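Long-range contact in outer membrane usher protein PapC (Escherichia coli, PDB 3L48), which forms an outer-membrane pore for the export and assembly of pilus subunits, this chain being the usher's C-terminal domain: residues G7-R15 / G43-P52. Numbering follows the deposited sequence.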
# COMPACT_ATOMS: atom_id res chain seq x y z
N GLY A 7 -10.01 8.22 8.42
CA GLY A 7 -10.24 6.88 7.93
C GLY A 7 -8.99 6.02 8.01
O GLY A 7 -7.93 6.44 7.57
N LYS A 8 -9.13 4.81 8.54
CA LYS A 8 -7.96 4.00 8.85
C LYS A 8 -7.85 2.64 8.17
O LYS A 8 -6.75 2.22 7.83
CB LYS A 8 -7.77 3.89 10.36
CG LYS A 8 -7.18 5.14 10.98
CD LYS A 8 -7.53 5.26 12.44
CE LYS A 8 -7.23 6.65 12.95
NZ LYS A 8 -7.93 6.93 14.24
N ARG A 9 -8.96 1.94 7.96
CA ARG A 9 -8.87 0.71 7.16
C ARG A 9 -9.16 0.96 5.69
O ARG A 9 -10.23 1.44 5.32
CB ARG A 9 -9.78 -0.41 7.66
CG ARG A 9 -9.76 -1.59 6.69
CD ARG A 9 -10.43 -2.84 7.21
NE ARG A 9 -11.87 -2.80 7.06
CZ ARG A 9 -12.66 -3.85 7.22
NH1 ARG A 9 -12.14 -5.03 7.51
NH2 ARG A 9 -13.97 -3.73 7.08
N LEU A 10 -8.19 0.60 4.84
CA LEU A 10 -8.32 0.83 3.41
C LEU A 10 -8.27 -0.47 2.62
O LEU A 10 -7.50 -1.37 2.94
CB LEU A 10 -7.22 1.77 2.92
CG LEU A 10 -7.19 3.14 3.58
CD1 LEU A 10 -6.20 4.04 2.86
CD2 LEU A 10 -8.59 3.75 3.59
N PHE A 11 -9.10 -0.56 1.59
CA PHE A 11 -9.02 -1.64 0.63
C PHE A 11 -8.20 -1.14 -0.56
O PHE A 11 -8.74 -0.48 -1.45
CB PHE A 11 -10.41 -2.07 0.17
CG PHE A 11 -11.35 -2.40 1.30
CD1 PHE A 11 -11.01 -3.36 2.24
CD2 PHE A 11 -12.57 -1.76 1.42
CE1 PHE A 11 -11.88 -3.67 3.29
CE2 PHE A 11 -13.44 -2.07 2.46
CZ PHE A 11 -13.09 -3.03 3.39
N ALA A 12 -6.91 -1.43 -0.55
CA ALA A 12 -6.00 -0.84 -1.52
C ALA A 12 -5.78 -1.71 -2.76
O ALA A 12 -5.42 -2.88 -2.66
CB ALA A 12 -4.66 -0.51 -0.87
N ILE A 13 -6.02 -1.12 -3.93
CA ILE A 13 -5.69 -1.76 -5.19
C ILE A 13 -4.33 -1.23 -5.63
O ILE A 13 -4.21 -0.09 -6.08
CB ILE A 13 -6.74 -1.48 -6.27
CG1 ILE A 13 -8.15 -1.81 -5.75
CG2 ILE A 13 -6.44 -2.27 -7.54
CD1 ILE A 13 -8.30 -3.24 -5.28
N LEU A 14 -3.30 -2.05 -5.47
CA LEU A 14 -1.93 -1.64 -5.75
C LEU A 14 -1.47 -1.99 -7.16
O LEU A 14 -1.59 -3.13 -7.60
CB LEU A 14 -0.98 -2.29 -4.74
CG LEU A 14 -1.21 -2.05 -3.25
CD1 LEU A 14 -0.34 -3.00 -2.44
CD2 LEU A 14 -0.90 -0.61 -2.89
N ARG A 15 -0.96 -1.00 -7.87
CA ARG A 15 -0.32 -1.23 -9.17
C ARG A 15 0.88 -0.32 -9.33
O ARG A 15 0.83 0.85 -8.94
CB ARG A 15 -1.31 -1.02 -10.32
CG ARG A 15 -2.54 -1.92 -10.27
CD ARG A 15 -3.12 -2.14 -11.66
NE ARG A 15 -2.32 -3.09 -12.44
CZ ARG A 15 -2.78 -4.24 -12.92
NH1 ARG A 15 -4.03 -4.60 -12.71
NH2 ARG A 15 -1.97 -5.03 -13.61
N GLY A 43 -2.72 -7.87 -6.57
CA GLY A 43 -2.28 -6.58 -6.05
C GLY A 43 -3.19 -5.94 -5.01
O GLY A 43 -3.03 -4.77 -4.68
N LEU A 44 -4.14 -6.71 -4.48
CA LEU A 44 -5.04 -6.21 -3.45
C LEU A 44 -4.41 -6.30 -2.06
O LEU A 44 -3.85 -7.34 -1.70
CB LEU A 44 -6.37 -6.97 -3.50
CG LEU A 44 -7.38 -6.74 -2.37
CD1 LEU A 44 -7.82 -5.29 -2.30
CD2 LEU A 44 -8.59 -7.66 -2.55
N ALA A 45 -4.50 -5.22 -1.29
CA ALA A 45 -4.00 -5.22 0.08
C ALA A 45 -4.93 -4.48 1.05
O ALA A 45 -5.13 -3.28 0.93
CB ALA A 45 -2.60 -4.61 0.15
N TRP A 46 -5.50 -5.22 2.00
CA TRP A 46 -6.28 -4.61 3.06
C TRP A 46 -5.34 -4.03 4.11
O TRP A 46 -4.56 -4.75 4.73
CB TRP A 46 -7.21 -5.64 3.71
CG TRP A 46 -8.40 -5.96 2.87
CD1 TRP A 46 -8.54 -5.79 1.52
CD2 TRP A 46 -9.64 -6.53 3.33
NE1 TRP A 46 -9.78 -6.21 1.11
CE2 TRP A 46 -10.47 -6.67 2.20
CE3 TRP A 46 -10.11 -6.93 4.58
CZ2 TRP A 46 -11.76 -7.20 2.29
CZ3 TRP A 46 -11.39 -7.46 4.66
CH2 TRP A 46 -12.20 -7.58 3.53
N LEU A 47 -5.42 -2.72 4.32
CA LEU A 47 -4.53 -2.04 5.24
C LEU A 47 -5.24 -1.56 6.50
O LEU A 47 -6.30 -0.92 6.43
CB LEU A 47 -3.85 -0.86 4.54
CG LEU A 47 -3.18 -1.18 3.20
CD1 LEU A 47 -2.73 0.09 2.51
CD2 LEU A 47 -2.01 -2.13 3.39
N SER A 48 -4.67 -1.88 7.66
CA SER A 48 -5.22 -1.46 8.94
C SER A 48 -4.45 -0.27 9.50
O SER A 48 -3.23 -0.19 9.36
CB SER A 48 -5.17 -2.61 9.95
OG SER A 48 -5.88 -3.74 9.50
N GLY A 49 -5.17 0.66 10.12
CA GLY A 49 -4.57 1.77 10.83
C GLY A 49 -3.77 2.72 9.96
O GLY A 49 -2.74 3.24 10.38
N VAL A 50 -4.25 2.94 8.74
CA VAL A 50 -3.60 3.86 7.81
C VAL A 50 -3.91 5.31 8.17
O VAL A 50 -5.04 5.64 8.54
CB VAL A 50 -4.05 3.61 6.36
CG1 VAL A 50 -3.25 4.48 5.40
CG2 VAL A 50 -3.90 2.14 6.00
N THR A 51 -2.91 6.17 8.05
CA THR A 51 -3.10 7.60 8.27
C THR A 51 -3.23 8.31 6.93
O THR A 51 -2.34 8.21 6.09
CB THR A 51 -1.93 8.21 9.04
OG1 THR A 51 -1.68 7.46 10.24
CG2 THR A 51 -2.23 9.66 9.41
N PRO A 52 -4.35 9.01 6.72
CA PRO A 52 -4.53 9.76 5.47
C PRO A 52 -3.38 10.73 5.24
O PRO A 52 -3.04 11.51 6.13
CB PRO A 52 -5.83 10.53 5.71
CG PRO A 52 -6.57 9.71 6.73
CD PRO A 52 -5.51 9.13 7.62
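Phe11 and Trp46 meet because both side chains turn CG anti to the carbonyl carbon (chi1 -53° and -76°), which brings the two rings together on the same face of the sheet. The edge of Phe11 leans over a face of the indole, an edge-to-face pair with planes at 54°; Phe11 CE1 stands over the middle of the indole, and Phe11 CD1 comes to 3.4 Å from Trp46 CE2. Arg9, its CG anti to the backbone N, runs alongside Trp46, with Arg9 NH1 3.8 Å from Trp46 CZ3, while Phe11 CZ sits over one face of its guanidinium, displaced toward the rim, and Arg9 NE forms a salt bridge with Asp77 OD2. Further along this face Ile13 CD1 meets Leu44 CD1 at 3.6 Å. On the other face the side chains of Leu10 and Val50 cross at about a right angle, Leu10 CD1 meeting Val50 CG1, Ala12 CB touches Leu47 CD1, and Leu14 CD1 lies 3.8 Å from Ala45 CB; Leu14 and Ala12 also pack on Leu82 of strand 78-84.

Strands 10-15 and 44-47 pair antiparallel. Leu10 and Leu47 exchange N-H...O bonds, as do Ala12 and Ala45; Leu14 N to Gly43 O (2.8 Å) and Val50 N to Lys8 O (2.8 Å) extend the ladder at its two ends. Across strand 10-16 lies 78-84, which makes 44-47 an outer strand of this three-stranded sheet in the Ig-like Greek-key domain.

With an alanine at Phe11, one face of Trp46 would probably lose its aromatic partner, and the Arg9 guanidinium the ring edge over it. The chemistry is thus divided: the backbone ladder fixes the register, aliphatic groups fill the buried face, and on the other Phe11, Trp46 and the Arg9 guanidinium pack together beside the Ile13-Leu44 contact, with Asp77 probably balancing the arginine's charge.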